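Local coordinates for protein YrdA (Escherichia coli, PDB 3TIO) that binds zinc as a left-handed beta-helix homologue of the gamma-class carbonic anhydrases, though its own reaction is not established, at residues V92-C97 with S109-G114; V48-I53 with G77-I82; G37-V42 with I59-M64; G100-V105 with V117-M122; V3-R8 with S23-G28. The protein carries 1 engineered substitution. One frame throughout, in Å; residues are numbered along the deposited sequence.

Contact 1: residues V92-C97 with S109-G114; sequences VMLHGC and SILLDG. With ZN (zinc ion), chain G.
The imidazole of His95 presents its ND1 edge to the carboxylate of Asp113, whose CG lies in the ring plane, while the NE2 edge binds zinc at 2.1 Å. Around the ring stand the other zinc ligands, His66 and His69 of the same chain and His90 of the second subunit. This is a pair of neighbouring rungs in a left-handed parallel beta-helix built from hexapeptide repeats, with the metal at the subunit interface. His95 and Asp113 point the same way with their planes 65° apart, and ND1 makes weak, bent bonds to both oxygens, 2.9 Å to OD2 and 3.0 Å to OD1 of Asp113. Asp113 is thus a second-shell residue, and Thr68 OG1 is hydrogen-bonded to its OD1. An alanine in place of Asp113 would probably leave ND1 of His95 and the hydroxyl of Thr68 without this mate and the ring less firmly held in its rotation about CB-CG. Backbone bonds of the parallel pairing join Met93 and His95 to Ser109 and Leu111. Inside the coil Leu94 CD2 packs on Leu111 CD2 at 3.7 Å, the two chains side by side. Cys97 SG, set between its backbone N and carbonyl carbon (chi1 53°), rests 3.9 Å from Leu111 CB.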
# COMPACT_ATOMS: atom_id res chain seq x y z
N VAL A 92 4.61 -5.34 1.27
CA VAL A 92 4.08 -6.50 1.97
C VAL A 92 3.46 -6.09 3.30
O VAL A 92 3.95 -5.20 3.99
CB VAL A 92 5.19 -7.55 2.20
CG1 VAL A 92 4.72 -8.60 3.20
CG2 VAL A 92 5.53 -8.22 0.88
N MET A 93 2.36 -6.75 3.64
CA MET A 93 1.63 -6.52 4.87
C MET A 93 1.84 -7.74 5.76
O MET A 93 1.42 -8.84 5.41
CB MET A 93 0.14 -6.37 4.56
CG MET A 93 -0.80 -6.29 5.76
SD MET A 93 -1.01 -4.62 6.38
CE MET A 93 -0.33 -4.82 8.04
N LEU A 94 2.53 -7.56 6.89
CA LEU A 94 2.77 -8.66 7.83
C LEU A 94 2.02 -8.31 9.10
O LEU A 94 2.20 -7.23 9.67
CB LEU A 94 4.26 -8.81 8.13
CG LEU A 94 5.17 -9.10 6.93
CD1 LEU A 94 6.59 -9.26 7.43
CD2 LEU A 94 4.71 -10.36 6.20
N HIS A 95 1.18 -9.23 9.55
CA HIS A 95 0.38 -8.95 10.73
C HIS A 95 0.35 -10.06 11.77
O HIS A 95 -0.40 -11.02 11.62
CB HIS A 95 -1.04 -8.60 10.30
CG HIS A 95 -1.74 -7.69 11.25
ND1 HIS A 95 -2.51 -8.15 12.29
CD2 HIS A 95 -1.72 -6.34 11.35
CE1 HIS A 95 -2.93 -7.12 13.00
NE2 HIS A 95 -2.47 -6.02 12.45
N GLY A 96 1.16 -9.92 12.81
CA GLY A 96 1.19 -10.90 13.88
C GLY A 96 1.42 -12.34 13.46
O GLY A 96 0.81 -13.26 14.01
N CYS A 97 2.29 -12.53 12.49
CA CYS A 97 2.61 -13.87 12.02
C CYS A 97 4.02 -14.26 12.43
O CYS A 97 4.72 -13.48 13.08
CB CYS A 97 2.47 -13.94 10.49
SG CYS A 97 3.41 -12.67 9.62
N SER A 109 2.08 -9.03 -1.01
CA SER A 109 1.40 -10.09 -0.28
C SER A 109 0.90 -9.65 1.09
O SER A 109 1.36 -8.64 1.64
CB SER A 109 2.33 -11.30 -0.10
OG SER A 109 2.62 -11.89 -1.35
N ILE A 110 -0.05 -10.41 1.63
CA ILE A 110 -0.63 -10.13 2.94
C ILE A 110 -0.56 -11.40 3.78
O ILE A 110 -1.09 -12.44 3.38
CB ILE A 110 -2.12 -9.71 2.81
CG1 ILE A 110 -2.25 -8.42 2.00
CG2 ILE A 110 -2.73 -9.52 4.20
CD1 ILE A 110 -3.69 -7.99 1.75
N LEU A 111 0.12 -11.33 4.92
CA LEU A 111 0.24 -12.47 5.82
C LEU A 111 -0.50 -12.11 7.10
O LEU A 111 -0.15 -11.15 7.79
CB LEU A 111 1.71 -12.79 6.11
CG LEU A 111 2.43 -13.68 5.09
CD1 LEU A 111 2.44 -13.03 3.72
CD2 LEU A 111 3.86 -13.94 5.56
N LEU A 112 -1.54 -12.88 7.42
CA LEU A 112 -2.37 -12.61 8.58
C LEU A 112 -1.97 -13.24 9.90
O LEU A 112 -1.08 -14.09 9.96
CB LEU A 112 -3.82 -12.96 8.25
CG LEU A 112 -4.36 -12.17 7.05
CD1 LEU A 112 -5.76 -12.65 6.69
CD2 LEU A 112 -4.36 -10.68 7.38
N ASP A 113 -2.65 -12.81 10.95
CA ASP A 113 -2.38 -13.26 12.31
C ASP A 113 -2.34 -14.77 12.50
O ASP A 113 -3.19 -15.50 12.01
CB ASP A 113 -3.42 -12.66 13.25
CG ASP A 113 -3.49 -11.16 13.14
OD1 ASP A 113 -2.97 -10.48 14.05
OD2 ASP A 113 -4.05 -10.66 12.15
N GLY A 114 -1.32 -15.22 13.23
CA GLY A 114 -1.19 -16.64 13.51
C GLY A 114 -0.56 -17.46 12.40
O GLY A 114 -0.24 -18.63 12.62
ZN ZN G . -2.62 -4.11 13.19

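Contact 2: residues V48-I53 with G77-I82; sequences VHYVQI and GNPLTI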
# COMPACT_ATOMS: atom_id res chain seq x y z
N VAL A 48 1.46 -2.82 21.12
CA VAL A 48 0.81 -3.74 22.07
C VAL A 48 1.64 -5.00 22.30
O VAL A 48 1.43 -5.71 23.28
CB VAL A 48 -0.61 -4.13 21.61
CG1 VAL A 48 -1.53 -2.92 21.68
CG2 VAL A 48 -0.57 -4.69 20.21
N HIS A 49 2.56 -5.27 21.39
CA HIS A 49 3.45 -6.42 21.52
C HIS A 49 4.70 -6.10 20.71
O HIS A 49 4.76 -5.07 20.04
CB HIS A 49 2.80 -7.71 21.05
CG HIS A 49 3.18 -8.90 21.87
ND1 HIS A 49 4.47 -9.36 21.97
CD2 HIS A 49 2.43 -9.70 22.68
CE1 HIS A 49 4.52 -10.38 22.81
NE2 HIS A 49 3.29 -10.61 23.25
N TYR A 50 5.69 -6.98 20.74
CA TYR A 50 6.93 -6.71 20.03
C TYR A 50 7.02 -7.25 18.62
O TYR A 50 6.26 -8.13 18.22
CB TYR A 50 8.13 -7.22 20.85
CG TYR A 50 8.24 -8.74 20.93
CD1 TYR A 50 8.77 -9.48 19.87
CD2 TYR A 50 7.82 -9.42 22.07
CE1 TYR A 50 8.88 -10.87 19.95
CE2 TYR A 50 7.93 -10.81 22.16
CZ TYR A 50 8.46 -11.53 21.10
OH TYR A 50 8.54 -12.90 21.18
N VAL A 51 7.97 -6.69 17.88
CA VAL A 51 8.27 -7.12 16.52
C VAL A 51 9.74 -7.52 16.60
O VAL A 51 10.57 -6.73 17.05
CB VAL A 51 8.13 -5.97 15.49
CG1 VAL A 51 8.60 -6.44 14.12
CG2 VAL A 51 6.68 -5.51 15.43
N GLN A 52 10.04 -8.74 16.19
CA GLN A 52 11.40 -9.25 16.23
C GLN A 52 11.82 -9.62 14.81
O GLN A 52 11.18 -10.46 14.18
CB GLN A 52 11.47 -10.48 17.13
CG GLN A 52 12.87 -11.00 17.41
CD GLN A 52 12.85 -12.28 18.23
OE1 GLN A 52 12.73 -13.38 17.69
NE2 GLN A 52 12.97 -12.13 19.54
N ILE A 53 12.88 -8.99 14.32
CA ILE A 53 13.37 -9.26 12.97
C ILE A 53 14.81 -9.80 13.01
O ILE A 53 15.72 -9.13 13.51
CB ILE A 53 13.30 -7.99 12.11
CG1 ILE A 53 11.88 -7.42 12.16
CG2 ILE A 53 13.70 -8.31 10.68
CD1 ILE A 53 11.61 -6.27 11.21
N GLY A 77 -2.22 -9.32 23.18
CA GLY A 77 -1.81 -9.35 21.79
C GLY A 77 -0.77 -10.42 21.54
O GLY A 77 -0.52 -11.26 22.41
N ASN A 78 -0.18 -10.41 20.35
CA ASN A 78 0.84 -11.38 19.99
C ASN A 78 1.89 -10.71 19.11
O ASN A 78 1.58 -9.80 18.34
CB ASN A 78 0.22 -12.57 19.26
CG ASN A 78 -0.56 -13.48 20.19
OD1 ASN A 78 -0.04 -13.96 21.20
ND2 ASN A 78 -1.83 -13.72 19.86
N PRO A 79 3.14 -11.17 19.19
CA PRO A 79 4.23 -10.59 18.41
C PRO A 79 4.31 -10.98 16.94
O PRO A 79 3.65 -11.91 16.47
CB PRO A 79 5.46 -11.06 19.16
CG PRO A 79 5.06 -12.46 19.56
CD PRO A 79 3.64 -12.26 20.06
N LEU A 80 5.12 -10.21 16.21
CA LEU A 80 5.40 -10.47 14.81
C LEU A 80 6.86 -10.91 14.87
O LEU A 80 7.72 -10.16 15.33
CB LEU A 80 5.26 -9.20 13.97
CG LEU A 80 5.87 -9.26 12.57
CD1 LEU A 80 5.26 -10.39 11.77
CD2 LEU A 80 5.66 -7.92 11.87
N THR A 81 7.13 -12.13 14.44
CA THR A 81 8.48 -12.66 14.49
C THR A 81 8.94 -13.05 13.09
O THR A 81 8.25 -13.79 12.38
CB THR A 81 8.54 -13.90 15.41
OG1 THR A 81 7.97 -13.57 16.69
CG2 THR A 81 9.97 -14.36 15.59
N ILE A 82 10.10 -12.54 12.70
CA ILE A 82 10.68 -12.82 11.40
C ILE A 82 12.10 -13.33 11.60
O ILE A 82 12.87 -12.75 12.35
CB ILE A 82 10.72 -11.54 10.52
CG1 ILE A 82 9.31 -10.93 10.43
CG2 ILE A 82 11.28 -11.87 9.15
CD1 ILE A 82 9.28 -9.56 9.77
O HOH W 1 8.98 -14.35 19.03
O HOH W 2 13.81 -13.54 14.86
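Pro79 packs against two aromatic rings of segment 48-53. Its CD sits over the centre of the His49 imidazole, 3.5 Å from the centroid, and its CB lies over the centre of the Tyr50 ring, also 3.5 Å from that centroid, two CH-pi contacts from one pyrrolidine. Tyr50 reaches it because CG stands between the backbone N and the carbonyl carbon (chi1 70°). The imidazole is fixed in rotation by its own neighbour: Tyr50 N donates to His49 ND1 at 2.9 Å, close to the ring plane. Pro79 CB also approaches Tyr50 O to 3.2 Å, which makes this the tight end of the contact.

Further along, the strands 50-53 and 80-82 run nearly parallel, 4° apart, as adjoining rungs of a parallel beta-helix, joined by backbone bonds from Leu80 N to Tyr50 O, Gln52 N to Leu80 O and Ile82 N to Gln52 O. Val51, Ile53, Leu80 and Ile82 point into the coil and meet more loosely, Val51 CG1 to Leu80 CD2 at 4.0 Å. The opposite face, with Gln52 and Thr81, is watered. One water joins Tyr50 OH to Thr81 OG1, while another donates to Gln52 OE1 and Ile82 O. Gln52 OE1 also lies 3.6 Å from Thr81 CG2.

Strand 30-32 flanks this pair beyond 50-53, where Arg31 makes a cation-pi contact with Tyr50, and strand 98-99 follows beyond 80-82; Leu65 and Leu94 pack from inside against the aliphatic residues.

Contact 3: residues G37-V42 with I59-M64; sequences GIWPLV and IQDGSM
Ile38 and Ile59 lie side by side and point the same way into the coil, with Ile38 CD1 pressed to 3.5 Å from Ile59 CG1, tighter than usual for two carbons. Val42 meets Ile59 on another branch and at about a right angle, Val42 CG1 to Ile59 CG2 at 3.8 Å, while Val42 CG2 leans on Gln60 O at 3.3 Å. That carbonyl is the start of a type II turn from Gln60 to Ser63 and accepts from both N and OG of Ser63.

Trp39 is turned so that Ile59 O lies in its ring plane, at the edge by CD1, 3.3 Å away; the same oxygen takes the hydrogen bond of Trp39 N. Pro40 and Asp61 run alongside each other, and Asp61 OD2 touches Pro40 CD at 3.3 Å. The carboxylate is drawn back beside the backbone N of Asp61 (chi1 -37°), and its OD1 makes a salt bridge with Arg45 of the third subunit and a weak hydrogen bond with His90 of its own chain. An alanine at Asp61 lacks the carboxylate and would probably leave that Arg45 without this counter-charge and a gap beside Pro40 CD. Gly62 N donates to Pro40 O at 2.9 Å, and the carbonyl of Gly62 is held by Lys91 of the second subunit.

In this beta-helix, strand 37-38 lies between 19-20 and 58-59, with 87-88 next, where Val88 meets Ile59. Ile20 and Ile44 pack on Ile38, and helix 154-176 brings Tyr167 edge-to-face against Trp39.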
# COMPACT_ATOMS: atom_id res chain seq x y z
N GLY A 37 17.75 -4.37 6.90
CA GLY A 37 17.58 -3.17 6.10
C GLY A 37 16.11 -2.83 5.98
O GLY A 37 15.32 -3.65 5.50
N ILE A 38 15.74 -1.63 6.44
CA ILE A 38 14.37 -1.15 6.37
C ILE A 38 14.36 -0.07 5.30
O ILE A 38 14.93 1.01 5.49
CB ILE A 38 13.91 -0.55 7.72
CG1 ILE A 38 14.16 -1.55 8.85
CG2 ILE A 38 12.44 -0.17 7.64
CD1 ILE A 38 13.51 -2.91 8.65
N TRP A 39 13.70 -0.37 4.19
CA TRP A 39 13.66 0.54 3.06
C TRP A 39 12.60 1.65 3.16
O TRP A 39 11.85 1.71 4.14
CB TRP A 39 13.55 -0.31 1.79
CG TRP A 39 14.77 -1.18 1.66
CD1 TRP A 39 15.04 -2.34 2.35
CD2 TRP A 39 15.96 -0.89 0.92
NE1 TRP A 39 16.32 -2.77 2.08
CE2 TRP A 39 16.91 -1.90 1.21
CE3 TRP A 39 16.32 0.15 0.04
CZ2 TRP A 39 18.19 -1.91 0.65
CZ3 TRP A 39 17.60 0.14 -0.52
CH2 TRP A 39 18.52 -0.88 -0.21
N PRO A 40 12.54 2.56 2.17
CA PRO A 40 11.58 3.66 2.17
C PRO A 40 10.11 3.38 2.44
O PRO A 40 9.56 2.36 2.04
CB PRO A 40 11.77 4.29 0.79
CG PRO A 40 13.22 4.08 0.54
CD PRO A 40 13.43 2.65 0.99
N LEU A 41 9.49 4.35 3.12
CA LEU A 41 8.08 4.35 3.46
C LEU A 41 7.54 3.06 4.08
O LEU A 41 6.49 2.55 3.70
CB LEU A 41 7.25 4.74 2.23
CG LEU A 41 7.53 6.16 1.71
CD1 LEU A 41 6.55 6.49 0.59
CD2 LEU A 41 7.37 7.17 2.83
N VAL A 42 8.29 2.54 5.04
CA VAL A 42 7.90 1.34 5.76
C VAL A 42 7.46 1.75 7.15
O VAL A 42 8.01 2.69 7.74
CB VAL A 42 9.10 0.36 5.89
CG1 VAL A 42 8.78 -0.73 6.93
CG2 VAL A 42 9.40 -0.28 4.55
N ILE A 59 13.32 -5.53 4.72
CA ILE A 59 11.91 -5.16 4.74
C ILE A 59 11.83 -4.09 3.66
O ILE A 59 12.20 -2.94 3.88
CB ILE A 59 11.48 -4.57 6.10
CG1 ILE A 59 11.80 -5.56 7.24
CG2 ILE A 59 9.99 -4.25 6.07
CD1 ILE A 59 11.20 -6.95 7.06
N GLN A 60 11.35 -4.49 2.48
CA GLN A 60 11.29 -3.59 1.34
C GLN A 60 10.25 -2.48 1.34
O GLN A 60 9.28 -2.52 2.10
CB GLN A 60 11.22 -4.43 0.06
CG GLN A 60 12.51 -5.23 -0.14
CD GLN A 60 12.46 -6.12 -1.36
OE1 GLN A 60 12.20 -5.65 -2.46
NE2 GLN A 60 12.73 -7.40 -1.17
N ASP A 61 10.49 -1.50 0.48
CA ASP A 61 9.68 -0.29 0.33
C ASP A 61 8.18 -0.45 0.44
O ASP A 61 7.59 -1.29 -0.24
CB ASP A 61 9.97 0.39 -1.02
CG ASP A 61 11.41 0.29 -1.45
OD1 ASP A 61 11.91 -0.84 -1.60
OD2 ASP A 61 12.04 1.35 -1.66
N GLY A 62 7.56 0.37 1.28
CA GLY A 62 6.11 0.36 1.42
C GLY A 62 5.49 -0.74 2.24
O GLY A 62 4.26 -0.85 2.29
N SER A 63 6.30 -1.56 2.89
CA SER A 63 5.76 -2.64 3.71
C SER A 63 5.15 -2.07 4.99
O SER A 63 5.51 -0.97 5.42
CB SER A 63 6.85 -3.65 4.06
OG SER A 63 7.24 -4.37 2.91
N MET A 64 4.23 -2.82 5.59
CA MET A 64 3.56 -2.41 6.82
C MET A 64 3.60 -3.62 7.74
O MET A 64 3.04 -4.67 7.42
CB MET A 64 2.11 -2.01 6.51
CG MET A 64 1.46 -1.07 7.53
SD MET A 64 1.09 -1.84 9.11
CE MET A 64 2.27 -1.03 10.19
O HOH W 3 4.09 1.44 4.86

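Contact 4: residues G100-V105 with V117-M122; sequences GNRVLV and VEDDVM
Asn101 to Leu104 run parallel to and in register with Asp119 to Met122, and Arg102 and Asp120 both take a positive phi (53° and 51°), so the two chains turn their corner of the beta-helix together. At this corner Arg102 holds Asp120 side-on in a salt bridge. Its NE reaches Asp120 OD1 at 2.7 Å on the syn side, and NH2 reaches OD2 at 3.0 Å from above the carboxylate plane, guanidinium and carboxylate planes 47° apart. Asp119 OD1 accepts a nearly straight bond from Asn101 N at 2.7 Å, on the anti side and somewhat out of the carboxylate plane. Gly100 CA lies against that oxygen, where a CB would clash. A water accepts from Asn101 ND2 and Arg102 NH2, while Asn101 OD1 bonds to Glu84 N. Inside, Val103 CG1 meets Val117 CG1 at 3.8 Å, and its CG2 presses on Glu118 O at 3.3 Å, a buried carbonyl with no polar partner in the model. Leu104 N bonds to Val121 O at 3.0 Å.

The pair lies in the sheet between strands 87-88 and 139-143. Leu160 of helix 154-176 rests on Leu104 and Met122, and Leu111 packs from within on Val105 and Val117.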
# COMPACT_ATOMS: atom_id res chain seq x y z
N GLY A 100 9.93 -18.01 9.34
CA GLY A 100 11.20 -18.66 9.63
C GLY A 100 12.39 -18.02 8.95
O GLY A 100 12.40 -16.81 8.69
N ASN A 101 13.40 -18.83 8.65
CA ASN A 101 14.61 -18.36 8.00
C ASN A 101 14.59 -18.65 6.51
O ASN A 101 13.99 -19.62 6.06
CB ASN A 101 15.83 -19.02 8.64
CG ASN A 101 15.87 -18.86 10.14
OD1 ASN A 101 15.78 -17.75 10.66
ND2 ASN A 101 16.01 -19.98 10.85
N ARG A 102 15.27 -17.80 5.74
CA ARG A 102 15.36 -17.95 4.30
C ARG A 102 13.99 -18.09 3.65
O ARG A 102 13.68 -19.12 3.04
CB ARG A 102 16.24 -19.16 3.96
CG ARG A 102 17.64 -19.08 4.56
CD ARG A 102 18.46 -20.32 4.21
NE ARG A 102 17.83 -21.54 4.68
CZ ARG A 102 17.78 -21.92 5.96
NH1 ARG A 102 18.35 -21.18 6.90
NH2 ARG A 102 17.14 -23.03 6.30
N VAL A 103 13.18 -17.05 3.80
CA VAL A 103 11.84 -17.02 3.22
C VAL A 103 11.75 -15.78 2.34
O VAL A 103 12.27 -14.72 2.69
CB VAL A 103 10.75 -16.92 4.31
CG1 VAL A 103 9.38 -16.71 3.67
CG2 VAL A 103 10.75 -18.18 5.16
N LEU A 104 11.10 -15.92 1.20
CA LEU A 104 10.90 -14.78 0.31
C LEU A 104 9.40 -14.54 0.24
O LEU A 104 8.64 -15.42 -0.18
CB LEU A 104 11.47 -15.08 -1.09
CG LEU A 104 11.49 -13.88 -2.04
CD1 LEU A 104 12.58 -14.06 -3.08
CD2 LEU A 104 10.13 -13.71 -2.70
N VAL A 105 8.98 -13.36 0.69
CA VAL A 105 7.57 -12.99 0.66
C VAL A 105 7.37 -12.06 -0.53
O VAL A 105 7.82 -10.91 -0.51
CB VAL A 105 7.15 -12.27 1.96
CG1 VAL A 105 5.64 -12.03 1.94
CG2 VAL A 105 7.54 -13.09 3.19
N VAL A 117 5.18 -19.45 8.70
CA VAL A 117 5.91 -19.80 7.49
C VAL A 117 7.23 -20.46 7.88
O VAL A 117 8.08 -19.83 8.51
CB VAL A 117 6.19 -18.56 6.62
CG1 VAL A 117 6.83 -18.99 5.30
CG2 VAL A 117 4.89 -17.80 6.36
N GLU A 118 7.39 -21.73 7.52
CA GLU A 118 8.61 -22.45 7.85
C GLU A 118 9.78 -21.99 6.98
O GLU A 118 9.60 -21.18 6.08
CB GLU A 118 8.38 -23.96 7.69
CG GLU A 118 7.11 -24.44 8.38
CD GLU A 118 7.00 -25.95 8.45
OE1 GLU A 118 7.53 -26.64 7.55
OE2 GLU A 118 6.36 -26.45 9.41
N ASP A 119 10.96 -22.53 7.25
CA ASP A 119 12.15 -22.14 6.50
C ASP A 119 12.12 -22.54 5.03
O ASP A 119 11.40 -23.46 4.64
CB ASP A 119 13.42 -22.73 7.14
CG ASP A 119 13.44 -22.59 8.64
OD1 ASP A 119 13.07 -21.51 9.16
OD2 ASP A 119 13.84 -23.56 9.32
N ASP A 120 12.91 -21.84 4.22
CA ASP A 120 13.03 -22.12 2.79
C ASP A 120 11.70 -22.20 2.07
O ASP A 120 11.36 -23.22 1.46
CB ASP A 120 13.82 -23.42 2.59
CG ASP A 120 15.20 -23.36 3.22
OD1 ASP A 120 15.95 -22.43 2.90
OD2 ASP A 120 15.53 -24.26 4.03
N VAL A 121 10.94 -21.11 2.14
CA VAL A 121 9.64 -21.04 1.50
C VAL A 121 9.57 -19.79 0.63
O VAL A 121 10.17 -18.77 0.94
CB VAL A 121 8.51 -20.97 2.55
CG1 VAL A 121 7.18 -20.65 1.87
CG2 VAL A 121 8.41 -22.30 3.29
N MET A 122 8.83 -19.90 -0.47
CA MET A 122 8.65 -18.77 -1.36
C MET A 122 7.16 -18.52 -1.50
O MET A 122 6.38 -19.45 -1.72
CB MET A 122 9.26 -19.05 -2.74
CG MET A 122 9.22 -17.86 -3.67
SD MET A 122 9.99 -18.20 -5.26
CE MET A 122 11.62 -18.69 -4.72
O HOH W 4 16.76 -22.50 9.48

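Contact 5: residues V3-R8 with S23-G28; sequences VLHPYR and SSVVIG. Engineered in segment 3-8: His5 (natural residue Arg).
Leu4 and Val26 lie side by side on the inner face of the first coil, Leu4 CD2 reaching Val26 CB at 3.8 Å. Leu4 does so with CG anti to its carbonyl carbon (chi1 -56°), which swings the chain back over the neighbouring strand. Val3 places CG1 likewise, 3.6 Å from Ser24 O.

On the other face His5, an engineered residue where the natural protein has arginine, crosses Val25 obliquely, its CD2 3.8 Å from Val25 CG1, and its CB lies 4.1 Å from Ile27 CG1. A water in the ring plane lies 2.8 Å from His5 NE2, hydrogen-bonded to it, and donates to Ser24 O. Tyr7 turns the other way, with CG anti to the backbone N (chi1 177°): CB stays on Gly28 CA at 3.8 Å, while the ring leaves for the second subunit, where Glu173 bonds its hydroxyl. A side chain at Gly28 would be tight against that CB, and the positive phi of Gly28 favours glycine.

Three backbone hydrogen bonds, to which Val3, His5, Val26 and Gly28 contribute, hold strand 4-5, the edge strand within this chain, to strand 25-27. All direct hydrogen bonds between the segments being main-chain, the pairing depends little on side-chain polarity.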
# COMPACT_ATOMS: atom_id res chain seq x y z
N VAL A 3 13.69 8.42 12.79
CA VAL A 3 12.87 7.32 12.33
C VAL A 3 12.43 6.39 13.46
O VAL A 3 11.49 5.62 13.31
CB VAL A 3 13.61 6.49 11.26
CG1 VAL A 3 13.89 7.36 10.04
CG2 VAL A 3 14.91 5.95 11.83
N LEU A 4 13.12 6.48 14.59
CA LEU A 4 12.80 5.65 15.75
C LEU A 4 11.93 6.42 16.73
O LEU A 4 12.25 7.56 17.09
CB LEU A 4 14.08 5.17 16.44
CG LEU A 4 15.08 4.42 15.57
CD1 LEU A 4 16.31 4.06 16.39
CD2 LEU A 4 14.43 3.16 15.00
N HIS A 5 10.84 5.81 17.16
CA HIS A 5 9.91 6.45 18.09
C HIS A 5 9.55 5.53 19.23
O HIS A 5 9.39 4.32 19.05
CB HIS A 5 8.64 6.86 17.35
CG HIS A 5 8.89 7.71 16.14
ND1 HIS A 5 9.27 9.03 16.22
CD2 HIS A 5 8.84 7.41 14.82
CE1 HIS A 5 9.44 9.51 15.00
NE2 HIS A 5 9.18 8.55 14.13
N PRO A 6 9.41 6.08 20.44
CA PRO A 6 9.05 5.23 21.57
C PRO A 6 7.54 5.12 21.74
O PRO A 6 6.78 5.98 21.29
CB PRO A 6 9.71 5.94 22.74
CG PRO A 6 9.49 7.38 22.39
CD PRO A 6 9.84 7.41 20.91
N TYR A 7 7.11 4.03 22.38
CA TYR A 7 5.71 3.83 22.69
C TYR A 7 5.77 3.61 24.19
O TYR A 7 6.11 2.52 24.65
CB TYR A 7 5.14 2.58 22.01
CG TYR A 7 3.70 2.32 22.37
CD1 TYR A 7 2.69 3.19 21.95
CD2 TYR A 7 3.34 1.24 23.17
CE1 TYR A 7 1.36 2.97 22.31
CE2 TYR A 7 2.02 1.01 23.54
CZ TYR A 7 1.03 1.88 23.10
OH TYR A 7 -0.27 1.66 23.46
N ARG A 8 5.47 4.67 24.94
CA ARG A 8 5.54 4.62 26.40
C ARG A 8 7.04 4.49 26.68
O ARG A 8 7.83 5.31 26.20
CB ARG A 8 4.75 3.42 26.94
CG ARG A 8 3.31 3.41 26.46
CD ARG A 8 2.51 2.23 26.99
NE ARG A 8 2.20 2.36 28.41
CZ ARG A 8 1.40 1.52 29.07
NH1 ARG A 8 0.84 0.50 28.44
NH2 ARG A 8 1.17 1.71 30.36
N SER A 23 12.69 8.03 5.58
CA SER A 23 11.26 8.20 5.34
C SER A 23 10.40 7.15 6.05
O SER A 23 9.17 7.20 5.97
CB SER A 23 10.96 8.13 3.84
OG SER A 23 11.12 6.81 3.34
N SER A 24 11.04 6.22 6.74
CA SER A 24 10.30 5.17 7.43
C SER A 24 9.97 5.48 8.88
O SER A 24 10.51 6.42 9.47
CB SER A 24 11.04 3.85 7.28
OG SER A 24 11.01 3.45 5.91
N VAL A 25 9.07 4.68 9.45
CA VAL A 25 8.59 4.88 10.81
C VAL A 25 8.67 3.59 11.61
O VAL A 25 8.01 2.61 11.28
CB VAL A 25 7.12 5.37 10.77
CG1 VAL A 25 6.64 5.71 12.17
CG2 VAL A 25 6.99 6.57 9.84
N VAL A 26 9.48 3.60 12.67
CA VAL A 26 9.64 2.44 13.54
C VAL A 26 9.21 2.86 14.94
O VAL A 26 9.84 3.73 15.56
CB VAL A 26 11.11 1.95 13.54
CG1 VAL A 26 11.25 0.69 14.38
CG2 VAL A 26 11.55 1.67 12.11
N ILE A 27 8.15 2.24 15.43
CA ILE A 27 7.56 2.59 16.72
C ILE A 27 7.54 1.49 17.77
O ILE A 27 7.17 0.35 17.49
CB ILE A 27 6.11 3.05 16.52
CG1 ILE A 27 6.07 4.27 15.59
CG2 ILE A 27 5.45 3.35 17.85
CD1 ILE A 27 4.71 4.53 14.97
N GLY A 28 7.95 1.84 18.99
CA GLY A 28 7.91 0.90 20.10
C GLY A 28 8.94 -0.20 20.21
O GLY A 28 10.12 -0.02 19.89
O HOH W 5 9.62 8.36 11.40

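All five contacts join successive rungs of one left-handed beta-helix. Contacts 1 and 5 belong to the same parallel sheet, their centres about 20 Å apart; 1 lies by the zinc, 5 at the sheet's end and farthest from the chain's centre. Contacts 3 and 4 share another sheet, on opposite sides of that centre, and contact 2 belongs to a third. Contacts 1, 3 and 5 are buried, 2 and 4 partly so. Aliphatic residues of contacts 1 to 4 meet inside the coil. Chemistry varies with place: metal ligation at the interface in 1, aromatic-proline packing and waters in 2, an inter-subunit charge pair in 3, an intrachain salt bridge in 4, chiefly backbone pairing in 5.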